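Long-range contact in putative dioxygenase (1H-3-hydroxy-4-oxoquinaldine 2,4-dioxygenase) (Mycobacteroides abscessus subsp. abscessus, PDB 6RA3), which cleaves the ring of the Pseudomonas quinolone signal with dioxygen, giving N-octanoylanthranilate and carbon monoxide: residues 90-95 against 112-117. Residues are numbered along the deposited sequence; the frame is centred on the assembly and turned at random.
Sequences FVPIAH and QRVPAV
Val114 sets its CG2 methyl over one face of the Phe90 ring, a CH-pi contact 3.6 Å from CG2 to the ring centroid and displaced toward the rim, and Phe90 CZ is the nearest ring atom, 3.4 Å from Val114 CG2. The CB of Phe90 points away from 112-117, but CG sits between the backbone N and the carbonyl carbon (chi1 61°), and the far end of the ring comes nearer and meets this methyl. At the ring edge, near its plane, lies Arg113 NE, 3.5 Å from Phe90 CE1, with the guanidinium turned 80° to the ring. On the backbone, Phe90 N donates to Arg113 O at 3.0 Å, the one hydrogen bond between the two segments.

Past this bond the chains run on as neighbouring parallel strands of the alpha/beta-hydrolase sheet, joined through helix 99-109 in a beta-alpha-beta crossover. Pro92 has no N-H to offer here: its CD rests 3.3 Å from Ala116 O, which also receives a CA-H...O contact from Val91. Phe90 O gets a similar approach from Val114 CA; neither buried carbonyl oxygen has a conventional hydrogen-bond partner in the model. Apolar contacts accompany these, with Pro92 CD 3.7 Å from Val114 CG1 and Val91 CG2 4.0 Å from Ala116 CB.

Farther out, Arg113 is fixed by a salt bridge from NH2 to Asp83 and a hydrogen bond from NE to Asp88 O, which hold its guanidinium beside the Phe90 ring. Ile105 and Leu109 of helix 99-109 and Leu82 of helix 71-84 also pack against the Phe90 side chain.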
loop_
_atom_site.group_PDB
_atom_site.type_symbol
_atom_site.label_atom_id
_atom_site.label_comp_id
_atom_site.label_asym_id
_atom_site.label_seq_id
_atom_site.Cartn_x
_atom_site.Cartn_y
_atom_site.Cartn_z
ATOM N N PHE A 90 10.394 15.519 -20.223
ATOM C CA PHE A 90 9.160 15.283 -19.509
ATOM C C PHE A 90 8.311 16.534 -19.497
ATOM O O PHE A 90 8.793 17.656 -19.669
ATOM C CB PHE A 90 9.426 14.777 -18.076
ATOM C CG PHE A 90 10.200 15.736 -17.181
ATOM C CD1 PHE A 90 11.584 15.692 -17.115
ATOM C CD2 PHE A 90 9.531 16.616 -16.356
ATOM C CE1 PHE A 90 12.297 16.545 -16.246
ATOM C CE2 PHE A 90 10.226 17.460 -15.484
ATOM C CZ PHE A 90 11.597 17.422 -15.430
ATOM N N VAL A 91 7.034 16.300 -19.266
ATOM C CA VAL A 91 6.003 17.320 -19.304
ATOM C C VAL A 91 5.305 17.325 -17.953
ATOM O O VAL A 91 4.425 16.504 -17.697
ATOM C CB VAL A 91 5.002 17.056 -20.441
ATOM C CG1 VAL A 91 3.781 17.922 -20.287
ATOM C CG2 VAL A 91 5.668 17.282 -21.782
ATOM N N PRO A 92 5.654 18.263 -17.063
ATOM C CA PRO A 92 4.901 18.405 -15.813
ATOM C C PRO A 92 3.432 18.720 -16.046
ATOM O O PRO A 92 3.080 19.527 -16.902
ATOM C CB PRO A 92 5.605 19.563 -15.108
ATOM C CG PRO A 92 6.969 19.594 -15.661
ATOM C CD PRO A 92 6.893 19.074 -17.062
ATOM N N ILE A 93 2.579 18.049 -15.279
ATOM C CA ILE A 93 1.174 18.382 -15.112
ATOM C C ILE A 93 0.998 18.720 -13.631
ATOM O O ILE A 93 1.268 17.870 -12.774
ATOM C CB ILE A 93 0.245 17.228 -15.519
ATOM C CG1 ILE A 93 0.569 16.714 -16.938
ATOM C CG2 ILE A 93 -1.245 17.643 -15.387
ATOM C CD1 ILE A 93 -0.426 15.618 -17.439
ATOM N N ALA A 94 0.538 19.945 -13.322
ATOM C CA ALA A 94 0.587 20.466 -11.947
ATOM C C ALA A 94 -0.730 21.104 -11.527
ATOM O O ALA A 94 -1.263 21.978 -12.227
ATOM C CB ALA A 94 1.724 21.475 -11.807
ATOM N N HIS A 95 -1.232 20.707 -10.354
ATOM C CA HIS A 95 -2.508 21.200 -9.867
ATOM C C HIS A 95 -2.328 22.436 -8.995
ATOM O O HIS A 95 -1.491 22.450 -8.080
ATOM C CB HIS A 95 -3.254 20.152 -9.065
ATOM C CG HIS A 95 -4.535 20.662 -8.499
ATOM N ND1 HIS A 95 -4.660 21.060 -7.186
ATOM C CD2 HIS A 95 -5.739 20.881 -9.077
ATOM C CE1 HIS A 95 -5.895 21.466 -6.972
ATOM N NE2 HIS A 95 -6.569 21.367 -8.105
ATOM N N GLN A 112 14.495 21.978 -23.648
ATOM C CA GLN A 112 14.757 20.690 -24.293
ATOM C C GLN A 112 14.440 19.535 -23.346
ATOM O O GLN A 112 13.783 18.564 -23.742
ATOM C CB GLN A 112 16.215 20.615 -24.767
ATOM C CG GLN A 112 16.604 21.612 -25.904
ATOM C CD GLN A 112 16.907 23.049 -25.416
ATOM O OE1 GLN A 112 17.617 23.251 -24.423
ATOM N NE2 GLN A 112 16.365 24.045 -26.125
ATOM N N ARG A 113 14.869 19.648 -22.080
ATOM C CA ARG A 113 14.523 18.646 -21.074
ATOM C C ARG A 113 13.058 18.754 -20.666
ATOM O O ARG A 113 12.393 17.733 -20.470
ATOM C CB ARG A 113 15.438 18.788 -19.857
ATOM C CG ARG A 113 15.068 17.900 -18.641
ATOM C CD ARG A 113 15.710 16.521 -18.749
ATOM N NE ARG A 113 15.418 15.651 -17.605
ATOM C CZ ARG A 113 16.177 15.532 -16.513
ATOM N NH1 ARG A 113 17.299 16.235 -16.363
ATOM N NH2 ARG A 113 15.807 14.691 -15.562
ATOM N N VAL A 114 12.533 19.969 -20.545
ATOM C CA VAL A 114 11.126 20.177 -20.207
ATOM C C VAL A 114 10.486 21.021 -21.303
ATOM O O VAL A 114 10.464 22.263 -21.207
ATOM C CB VAL A 114 10.965 20.832 -18.824
ATOM C CG1 VAL A 114 9.514 21.276 -18.566
ATOM C CG2 VAL A 114 11.406 19.849 -17.753
ATOM N N PRO A 115 9.953 20.385 -22.355
ATOM C CA PRO A 115 9.401 21.133 -23.494
ATOM C C PRO A 115 8.007 21.663 -23.268
ATOM O O PRO A 115 7.527 22.459 -24.079
ATOM C CB PRO A 115 9.383 20.082 -24.606
ATOM C CG PRO A 115 9.058 18.829 -23.849
ATOM C CD PRO A 115 9.868 18.929 -22.580
ATOM N N ALA A 116 7.324 21.249 -22.215
ATOM C CA ALA A 116 5.984 21.761 -21.996
ATOM C C ALA A 116 5.595 21.556 -20.539
ATOM O O ALA A 116 6.181 20.735 -19.824
ATOM C CB ALA A 116 4.975 21.093 -22.930
ATOM N N VAL A 117 4.580 22.309 -20.129
ATOM C CA VAL A 117 4.044 22.317 -18.769
ATOM C C VAL A 117 2.559 22.600 -18.853
ATOM O O VAL A 117 2.153 23.607 -19.432
ATOM C CB VAL A 117 4.692 23.394 -17.863
ATOM C CG1 VAL A 117 3.934 23.494 -16.519
ATOM C CG2 VAL A 117 6.160 23.141 -17.652
#